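Local coordinates for chemotaxis protein cheA (Thermotoga maritima, PDB 1TQG) that probably relays phosphoryl groups from the kinase to response regulators in bacterial chemotaxis through its histidine-phosphotransfer domain, at residues A[12-17]-A[46-51]. Residues are numbered along the deposited sequence; the frame is centred on the assembly and turned at random.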
loop_
_atom_site.group_PDB
_atom_site.type_symbol
_atom_site.label_atom_id
_atom_site.label_comp_id
_atom_site.label_asym_id
_atom_site.label_seq_id
_atom_site.Cartn_x
_atom_site.Cartn_y
_atom_site.Cartn_z
ATOM N N ASP A 12 0.705 14.079 -0.140
ATOM C CA ASP A 12 0.263 14.126 -1.532
ATOM C C ASP A 12 0.797 12.928 -2.299
ATOM O O ASP A 12 0.096 12.282 -3.118
ATOM C CB ASP A 12 0.744 15.453 -2.140
ATOM C CG ASP A 12 0.418 15.676 -3.564
ATOM O OD1 ASP A 12 -0.770 15.688 -3.934
ATOM O OD2 ASP A 12 1.318 15.807 -4.417
ATOM N N GLU A 13 2.064 12.622 -2.107
ATOM C CA GLU A 13 2.656 11.487 -2.823
ATOM C C GLU A 13 2.023 10.182 -2.388
ATOM O O GLU A 13 1.704 9.280 -3.185
ATOM C CB GLU A 13 4.163 11.461 -2.630
ATOM C CG GLU A 13 4.835 12.670 -3.296
ATOM C CD GLU A 13 5.369 12.298 -4.663
ATOM O OE1 GLU A 13 5.617 13.297 -5.387
ATOM O OE2 GLU A 13 5.604 11.137 -5.093
ATOM N N THR A 14 1.865 9.983 -1.087
ATOM C CA THR A 14 1.261 8.764 -0.560
ATOM C C THR A 14 -0.141 8.583 -1.095
ATOM O O THR A 14 -0.521 7.443 -1.426
ATOM C CB THR A 14 1.150 8.912 0.987
ATOM O OG1 THR A 14 2.447 8.884 1.610
ATOM C CG2 THR A 14 0.364 7.755 1.622
ATOM N N LYS A 15 -0.934 9.648 -1.201
ATOM C CA LYS A 15 -2.267 9.525 -1.790
ATOM C C LYS A 15 -2.234 9.049 -3.234
ATOM O O LYS A 15 -3.154 8.308 -3.591
ATOM C CB LYS A 15 -2.999 10.839 -1.629
ATOM C CG LYS A 15 -3.400 11.066 -0.202
ATOM C CD LYS A 15 -4.242 12.332 -0.017
ATOM C CE LYS A 15 -4.895 12.267 1.339
ATOM N NZ LYS A 15 -6.215 11.602 1.451
ATOM N N GLU A 16 -1.266 9.434 -4.012
ATOM C CA GLU A 16 -1.180 8.905 -5.362
ATOM C C GLU A 16 -1.051 7.409 -5.369
ATOM O O GLU A 16 -1.719 6.701 -6.139
ATOM C CB GLU A 16 0.017 9.582 -6.077
ATOM C CG GLU A 16 0.381 9.002 -7.399
ATOM C CD GLU A 16 1.510 9.839 -7.999
ATOM O OE1 GLU A 16 1.388 11.099 -8.104
ATOM O OE2 GLU A 16 2.494 9.109 -8.303
ATOM N N TYR A 17 -0.177 6.882 -4.484
ATOM C CA TYR A 17 0.068 5.442 -4.415
ATOM C C TYR A 17 -1.121 4.703 -3.843
ATOM O O TYR A 17 -1.458 3.616 -4.323
ATOM C CB TYR A 17 1.349 5.099 -3.622
ATOM C CG TYR A 17 2.551 5.450 -4.472
ATOM C CD1 TYR A 17 2.968 4.698 -5.557
ATOM C CD2 TYR A 17 3.218 6.662 -4.213
ATOM C CE1 TYR A 17 4.040 5.027 -6.372
ATOM C CE2 TYR A 17 4.315 7.019 -5.012
ATOM C CZ TYR A 17 4.691 6.193 -6.070
ATOM O OH TYR A 17 5.757 6.545 -6.839
ATOM N N HIS A 46 5.447 -1.413 -1.599
ATOM C CA HIS A 46 6.873 -1.320 -1.331
ATOM C C HIS A 46 7.295 0.139 -1.381
ATOM O O HIS A 46 8.083 0.598 -0.531
ATOM C CB HIS A 46 7.598 -2.193 -2.397
ATOM C CG HIS A 46 9.054 -2.228 -2.104
ATOM N ND1 HIS A 46 9.564 -2.875 -1.024
ATOM C CD2 HIS A 46 10.115 -1.794 -2.800
ATOM C CE1 HIS A 46 10.832 -2.802 -1.003
ATOM N NE2 HIS A 46 11.245 -2.120 -2.048
ATOM N N THR A 47 6.786 0.919 -2.332
ATOM C CA THR A 47 7.115 2.345 -2.398
ATOM C C THR A 47 6.622 3.044 -1.127
ATOM O O THR A 47 7.311 3.862 -0.492
ATOM C CB THR A 47 6.500 3.043 -3.642
ATOM O OG1 THR A 47 7.182 2.564 -4.808
ATOM C CG2 THR A 47 6.709 4.537 -3.608
ATOM N N LEU A 48 5.383 2.753 -0.702
ATOM C CA LEU A 48 4.862 3.374 0.545
ATOM C C LEU A 48 5.713 3.026 1.736
ATOM O O LEU A 48 5.973 3.887 2.571
ATOM C CB LEU A 48 3.413 2.949 0.718
ATOM C CG LEU A 48 2.363 3.549 -0.232
ATOM C CD1 LEU A 48 1.077 2.750 -0.157
ATOM C CD2 LEU A 48 2.164 5.017 0.086
ATOM N N LYS A 49 6.168 1.787 1.830
ATOM C CA LYS A 49 7.016 1.384 2.951
ATOM C C LYS A 49 8.268 2.217 2.966
ATOM O O LYS A 49 8.739 2.678 4.023
ATOM C CB LYS A 49 7.377 -0.095 2.806
ATOM C CG LYS A 49 8.140 -0.704 3.988
ATOM C CD LYS A 49 8.646 -2.075 3.704
ATOM C CE LYS A 49 9.752 -2.234 2.688
ATOM N NZ LYS A 49 10.496 -3.517 2.703
ATOM N N GLY A 50 8.883 2.371 1.805
ATOM C CA GLY A 50 10.112 3.135 1.739
ATOM C C GLY A 50 9.925 4.616 2.059
ATOM O O GLY A 50 10.770 5.243 2.718
ATOM N N MET A 51 8.832 5.201 1.580
ATOM C CA MET A 51 8.525 6.591 1.956
ATOM C C MET A 51 8.356 6.733 3.443
ATOM O O MET A 51 8.873 7.683 4.072
ATOM C CB MET A 51 7.235 6.976 1.226
ATOM C CG MET A 51 7.475 7.026 -0.268
ATOM S SD MET A 51 5.922 7.409 -1.071
ATOM C CE MET A 51 5.721 9.109 -0.499
#
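Thr14 and Tyr17 meet Thr47, Leu48 and Met51 where two antiparallel helices of the Hpt-type four-helix bundle, 3-30 and 35-55, pack side by side. The short segments run at 162° to each other, their axes 10.2 Å apart; contacts are van der Waals, CH-pi and sulfur-aromatic, and the threonine hydroxyls bond back along their own helices. The buried inner side centres on Leu48, whose CD2 lies 3.8 Å from Tyr17 CB and, in the Thr14 conformer described, 3.6 Å from Thr14 CG2, the two side chains crossing at about a right angle. Thr14 holds CG2 anti to the backbone N, against Leu48 CD2, while OG1 (chi1 -69°) hydrogen-bonds to Phe10 O. Leu48 also touches Cys64 of helix 58-75 and Thr14 touches Val100 of helix 83-103, so the inner side faces the other two helices.

Glu13, Tyr17, Thr47 and Met51 line the partly exposed outer side, equally close in places but less fixed: Glu13 and Met51, like Thr14, have two conformers. Thr47 hydrogen-bonds OG1 to Arg43 O and lays CG2 over one face of the Tyr17 ring, 3.7 Å from the centroid and shifted toward the rim, a CH-pi contact. In the conformer described, Met51 SD approaches this ring obliquely, 5.0 Å from its centroid, a Met-aromatic contact. An alanine in place of Tyr17 would keep CB against Leu48 but would probably leave Thr47 CG2 and Met51 SD without their aromatic partner. Beyond the sulfur Met51 bends at chi3 (68°), and CE, with Thr14 OG1 as second neighbour, ends 3.5 Å from Glu13 CB.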